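Local coordinates for alginate lyase, family PL7 (Zobellia galactanivorans, PDB 3ZPY), which probably cleaves alginate as a poly(beta-D-mannuronate) lyase, this chain being the PL7 catalytic domain of a longer protein, at residues I17-T29 against Y42-D54. Numbering follows the deposited sequence.
Sequences INSFIGSPGSSAT and YNTYSDDNYFYTD
Strand 17-21 and the loop that follows it run past segment 42-50 and the start of strand 51-53 without a backbone hydrogen bond between them, the CA atoms of S19 and Y50 lying 7.1 Å apart. The two strands belong to different antiparallel sheets of the beta-sandwich (jelly-roll) fold of PL7 lyases, so side chains join the sheets here near one border. At one end of the contact I17 CD1 lies over a face of the Y42 ring, offset toward its rim, in a CH-pi contact 3.9 Å from the centroid, and also reaches F51 CZ, while the Y42 hydroxyl bonds to the carbonyl of W15. Next along the strand, S19 OG, turned anti to its own N (chi1 -165°), donates to Y45 OH at 2.8 Å, meeting that ring at its edge. At the other end the Y50 ring is sandwiched, with F20 CB over one face and CB of neighbouring N49 over the other; the F20 and Y50 rings themselves lie oblique, their planes at 39°. Y50 OH donates to G22 O at 2.7 Å, approaching from above the carbonyl plane, and A28 CB and P24 CG also pack near this hydroxyl. A leucine in place of Y50, lacking the hydroxyl and the flat ring, is likely to leave G22 O without this partner and F20 CB without the face it rests on. P24 CD presses against N49 CG (3.4 Å), the two side chains crossing at about a right angle. D47 shapes the second segment: its OD1 accepts from N49 N in an Asx turn, and its backbone pairs with Y50 and F51 in a classic beta bulge. A water completes the link, accepting from Y45 OH and donating to D47 OD2 and, at 2.6 Å, to F20 O.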
loop_
_atom_site.group_PDB
_atom_site.type_symbol
_atom_site.label_atom_id
_atom_site.label_comp_id
_atom_site.label_asym_id
_atom_site.label_seq_id
_atom_site.Cartn_x
_atom_site.Cartn_y
_atom_site.Cartn_z
ATOM N N ILE A 17 -0.554 -5.730 -10.611
ATOM C CA ILE A 17 -1.688 -4.887 -10.178
ATOM C C ILE A 17 -2.743 -5.749 -9.488
ATOM O O ILE A 17 -3.355 -6.601 -10.132
ATOM C CB ILE A 17 -2.309 -4.157 -11.377
ATOM C CG1 ILE A 17 -1.292 -3.259 -12.016
ATOM C CG2 ILE A 17 -3.459 -3.269 -10.889
ATOM C CD1 ILE A 17 -1.790 -2.784 -13.399
ATOM N N ASN A 18 -2.895 -5.474 -8.153
ATOM C CA ASN A 18 -3.984 -6.086 -7.339
ATOM C C ASN A 18 -5.243 -5.197 -7.446
ATOM O O ASN A 18 -5.174 -4.014 -7.161
ATOM C CB ASN A 18 -3.636 -6.179 -5.840
ATOM C CG ASN A 18 -2.297 -6.798 -5.505
ATOM O OD1 ASN A 18 -1.798 -7.741 -6.138
ATOM N ND2 ASN A 18 -1.750 -6.315 -4.452
ATOM N N SER A 19 -6.366 -5.700 -7.998
ATOM C CA SER A 19 -7.554 -4.896 -8.148
ATOM C C SER A 19 -8.766 -5.738 -8.128
ATOM O O SER A 19 -8.711 -6.983 -7.823
ATOM C CB SER A 19 -7.440 -4.005 -9.407
ATOM O OG SER A 19 -8.402 -2.984 -9.397
ATOM N N PHE A 20 -9.911 -5.107 -8.369
ATOM C CA PHE A 20 -11.195 -5.793 -8.327
ATOM C C PHE A 20 -11.894 -5.651 -9.678
ATOM O O PHE A 20 -11.590 -4.698 -10.425
ATOM C CB PHE A 20 -12.133 -5.127 -7.277
ATOM C CG PHE A 20 -11.851 -5.557 -5.867
ATOM C CD1 PHE A 20 -10.823 -4.965 -5.144
ATOM C CD2 PHE A 20 -12.642 -6.584 -5.255
ATOM C CE1 PHE A 20 -10.492 -5.427 -3.872
ATOM C CE2 PHE A 20 -12.293 -7.015 -3.974
ATOM C CZ PHE A 20 -11.273 -6.400 -3.266
ATOM N N ILE A 21 -12.824 -6.555 -9.946
ATOM C CA ILE A 21 -13.761 -6.347 -11.015
ATOM C C ILE A 21 -15.175 -6.252 -10.458
ATOM O O ILE A 21 -15.435 -6.736 -9.347
ATOM C CB ILE A 21 -13.638 -7.414 -12.129
ATOM C CG1 ILE A 21 -14.150 -8.787 -11.696
ATOM C CG2 ILE A 21 -12.246 -7.430 -12.748
ATOM C CD1 ILE A 21 -14.352 -9.722 -12.892
ATOM N N GLY A 22 -16.071 -5.660 -11.243
ATOM C CA GLY A 22 -17.476 -5.529 -10.860
ATOM C C GLY A 22 -17.689 -4.199 -10.187
ATOM O O GLY A 22 -16.720 -3.515 -9.806
ATOM N N SER A 23 -18.948 -3.803 -10.064
ATOM C CA SER A 23 -19.291 -2.572 -9.347
ATOM C C SER A 23 -18.860 -2.664 -7.874
ATOM O O SER A 23 -18.904 -3.738 -7.308
ATOM C CB SER A 23 -20.757 -2.266 -9.403
ATOM O OG SER A 23 -21.120 -2.146 -10.728
ATOM N N PRO A 24 -18.454 -1.540 -7.271
ATOM C CA PRO A 24 -18.076 -1.636 -5.856
ATOM C C PRO A 24 -19.231 -2.169 -4.971
ATOM O O PRO A 24 -20.371 -1.709 -5.039
ATOM C CB PRO A 24 -17.670 -0.233 -5.473
ATOM C CG PRO A 24 -17.215 0.353 -6.771
ATOM C CD PRO A 24 -18.112 -0.218 -7.839
ATOM N N GLY A 25 -18.914 -3.100 -4.082
ATOM C CA GLY A 25 -19.938 -3.739 -3.328
ATOM C C GLY A 25 -19.362 -4.980 -2.689
ATOM O O GLY A 25 -18.250 -5.350 -2.949
ATOM N N SER A 26 -20.147 -5.652 -1.863
ATOM C CA SER A 26 -19.631 -6.825 -1.135
ATOM C C SER A 26 -19.379 -8.013 -2.085
ATOM O O SER A 26 -18.623 -8.918 -1.726
ATOM C CB SER A 26 -20.598 -7.215 -0.025
ATOM O OG SER A 26 -21.849 -7.364 -0.635
ATOM N N SER A 27 -19.984 -7.967 -3.290
ATOM C CA SER A 27 -19.853 -9.065 -4.268
ATOM C C SER A 27 -18.779 -8.822 -5.360
ATOM O O SER A 27 -18.581 -9.719 -6.220
ATOM C CB SER A 27 -21.185 -9.325 -4.962
ATOM O OG SER A 27 -21.427 -8.379 -6.010
ATOM N N ALA A 28 -18.108 -7.658 -5.372
ATOM C CA ALA A 28 -16.975 -7.449 -6.289
ATOM C C ALA A 28 -15.912 -8.534 -6.089
ATOM O O ALA A 28 -15.765 -9.132 -5.009
ATOM C CB ALA A 28 -16.393 -6.042 -6.095
ATOM N N THR A 29 -15.175 -8.814 -7.143
ATOM C CA THR A 29 -14.291 -9.981 -7.180
ATOM C C THR A 29 -12.851 -9.477 -7.187
ATOM O O THR A 29 -12.434 -8.718 -8.063
ATOM C CB THR A 29 -14.564 -10.833 -8.431
ATOM O OG1 THR A 29 -15.941 -11.247 -8.447
ATOM C CG2 THR A 29 -13.718 -12.133 -8.399
ATOM N N TYR A 42 -2.664 -5.337 -19.290
ATOM C CA TYR A 42 -1.961 -4.520 -18.366
ATOM C C TYR A 42 -1.866 -3.027 -18.808
ATOM O O TYR A 42 -2.199 -2.123 -17.991
ATOM C CB TYR A 42 -0.509 -5.069 -18.201
ATOM C CG TYR A 42 0.256 -4.441 -17.054
ATOM C CD1 TYR A 42 0.828 -3.171 -17.149
ATOM C CD2 TYR A 42 0.340 -5.135 -15.863
ATOM C CE1 TYR A 42 1.551 -2.641 -16.076
ATOM C CE2 TYR A 42 1.055 -4.630 -14.764
ATOM C CZ TYR A 42 1.631 -3.361 -14.852
ATOM O OH TYR A 42 2.322 -2.881 -13.754
ATOM N N ASN A 43 -1.409 -2.766 -20.070
ATOM C CA ASN A 43 -1.114 -1.390 -20.408
ATOM C C ASN A 43 -2.353 -0.613 -20.780
ATOM O O ASN A 43 -2.230 0.558 -21.026
ATOM C CB ASN A 43 -0.074 -1.276 -21.543
ATOM C CG ASN A 43 0.436 0.218 -21.769
ATOM O OD1 ASN A 43 0.832 0.950 -20.803
ATOM N ND2 ASN A 43 0.441 0.648 -23.041
ATOM N N THR A 44 -3.512 -1.222 -20.888
ATOM C CA THR A 44 -4.781 -0.479 -21.045
ATOM C C THR A 44 -5.715 -0.514 -19.843
ATOM O O THR A 44 -6.738 0.173 -19.856
ATOM C CB THR A 44 -5.533 -0.899 -22.295
ATOM O OG1 THR A 44 -5.896 -2.284 -22.186
ATOM C CG2 THR A 44 -4.706 -0.818 -23.535
ATOM N N TYR A 45 -5.361 -1.262 -18.810
ATOM C CA TYR A 45 -6.291 -1.369 -17.684
ATOM C C TYR A 45 -6.613 -0.021 -17.023
ATOM O O TYR A 45 -5.702 0.694 -16.570
ATOM C CB TYR A 45 -5.741 -2.326 -16.617
ATOM C CG TYR A 45 -6.644 -2.443 -15.414
ATOM C CD1 TYR A 45 -8.013 -2.704 -15.551
ATOM C CD2 TYR A 45 -6.158 -2.165 -14.150
ATOM C CE1 TYR A 45 -8.839 -2.796 -14.436
ATOM C CE2 TYR A 45 -6.985 -2.210 -13.030
ATOM C CZ TYR A 45 -8.324 -2.472 -13.173
ATOM O OH TYR A 45 -9.145 -2.546 -12.043
ATOM N N SER A 46 -7.922 0.251 -16.860
ATOM C CA SER A 46 -8.397 1.425 -16.151
ATOM C C SER A 46 -9.836 1.117 -15.759
ATOM O O SER A 46 -10.614 0.668 -16.603
ATOM C CB SER A 46 -8.304 2.678 -17.058
ATOM O OG SER A 46 -8.688 3.841 -16.357
ATOM N N ASP A 47 -10.181 1.533 -14.526
ATOM C CA ASP A 47 -11.535 1.401 -14.093
ATOM C C ASP A 47 -11.743 2.564 -13.129
ATOM O O ASP A 47 -11.102 2.624 -12.090
ATOM C CB ASP A 47 -11.757 0.059 -13.381
ATOM C CG ASP A 47 -13.162 -0.154 -12.885
ATOM O OD1 ASP A 47 -13.971 0.802 -12.725
ATOM O OD2 ASP A 47 -13.506 -1.317 -12.621
ATOM N N ASP A 48 -12.654 3.465 -13.447
ATOM C CA ASP A 48 -12.849 4.621 -12.575
ATOM C C ASP A 48 -13.329 4.311 -11.215
ATOM O O ASP A 48 -13.221 5.169 -10.343
ATOM C CB ASP A 48 -13.910 5.550 -13.234
ATOM C CG ASP A 48 -13.379 6.301 -14.430
ATOM O OD1 ASP A 48 -12.139 6.112 -14.771
ATOM O OD2 ASP A 48 -14.197 7.050 -15.089
ATOM N N ASN A 49 -13.768 3.059 -10.968
ATOM C CA ASN A 49 -14.185 2.753 -9.618
ATOM C C ASN A 49 -12.952 2.451 -8.709
ATOM O O ASN A 49 -13.050 2.500 -7.489
ATOM C CB ASN A 49 -15.067 1.532 -9.574
ATOM C CG ASN A 49 -16.506 1.807 -10.050
ATOM O OD1 ASN A 49 -17.049 1.035 -10.842
ATOM N ND2 ASN A 49 -17.014 2.968 -9.727
ATOM N N TYR A 50 -11.825 2.034 -9.331
ATOM C CA TYR A 50 -10.682 1.429 -8.587
ATOM C C TYR A 50 -9.295 1.972 -8.887
ATOM O O TYR A 50 -8.464 2.104 -7.989
ATOM C CB TYR A 50 -10.603 -0.092 -8.849
ATOM C CG TYR A 50 -11.864 -0.836 -8.449
ATOM C CD1 TYR A 50 -12.417 -0.716 -7.139
ATOM C CD2 TYR A 50 -12.563 -1.586 -9.394
ATOM C CE1 TYR A 50 -13.584 -1.384 -6.852
ATOM C CE2 TYR A 50 -13.735 -2.266 -9.104
ATOM C CZ TYR A 50 -14.264 -2.152 -7.831
ATOM O OH TYR A 50 -15.412 -2.841 -7.506
ATOM N N PHE A 51 -9.011 2.154 -10.169
ATOM C CA PHE A 51 -7.636 2.286 -10.635
ATOM C C PHE A 51 -7.691 3.082 -11.913
ATOM O O PHE A 51 -8.099 2.541 -12.969
ATOM C CB PHE A 51 -7.019 0.862 -10.880
ATOM C CG PHE A 51 -5.559 0.918 -11.333
ATOM C CD1 PHE A 51 -4.524 1.117 -10.409
ATOM C CD2 PHE A 51 -5.242 0.739 -12.667
ATOM C CE1 PHE A 51 -3.203 1.133 -10.828
ATOM C CE2 PHE A 51 -3.933 0.729 -13.068
ATOM C CZ PHE A 51 -2.921 0.919 -12.175
ATOM N N TYR A 52 -7.239 4.366 -11.839
ATOM C CA TYR A 52 -7.462 5.265 -12.953
ATOM C C TYR A 52 -6.457 6.371 -12.907
ATOM O O TYR A 52 -5.733 6.535 -11.950
ATOM C CB TYR A 52 -8.936 5.759 -13.006
ATOM C CG TYR A 52 -9.383 6.555 -11.804
ATOM C CD1 TYR A 52 -9.179 7.935 -11.802
ATOM C CD2 TYR A 52 -9.931 5.942 -10.674
ATOM C CE1 TYR A 52 -9.573 8.714 -10.710
ATOM C CE2 TYR A 52 -10.285 6.693 -9.521
ATOM C CZ TYR A 52 -10.106 8.090 -9.611
ATOM O OH TYR A 52 -10.436 8.855 -8.543
ATOM N N THR A 53 -6.489 7.187 -13.952
ATOM C CA THR A 53 -5.522 8.328 -14.006
ATOM C C THR A 53 -6.167 9.611 -14.508
ATOM O O THR A 53 -7.148 9.534 -15.294
ATOM C CB THR A 53 -4.248 7.977 -14.844
ATOM O OG1 THR A 53 -3.308 9.035 -14.725
ATOM C CG2 THR A 53 -4.596 7.710 -16.301
ATOM N N ASP A 54 -5.570 10.766 -14.140
ATOM C CA ASP A 54 -5.901 12.048 -14.788
ATOM C C ASP A 54 -4.762 12.579 -15.567
ATOM O O ASP A 54 -4.817 13.736 -15.977
ATOM C CB ASP A 54 -6.359 13.074 -13.704
ATOM C CG ASP A 54 -5.231 13.376 -12.680
ATOM O OD1 ASP A 54 -4.104 12.820 -12.870
ATOM O OD2 ASP A 54 -5.499 14.118 -11.718
HETATM O O HOH W 1 -11.641 -3.320 -12.644
#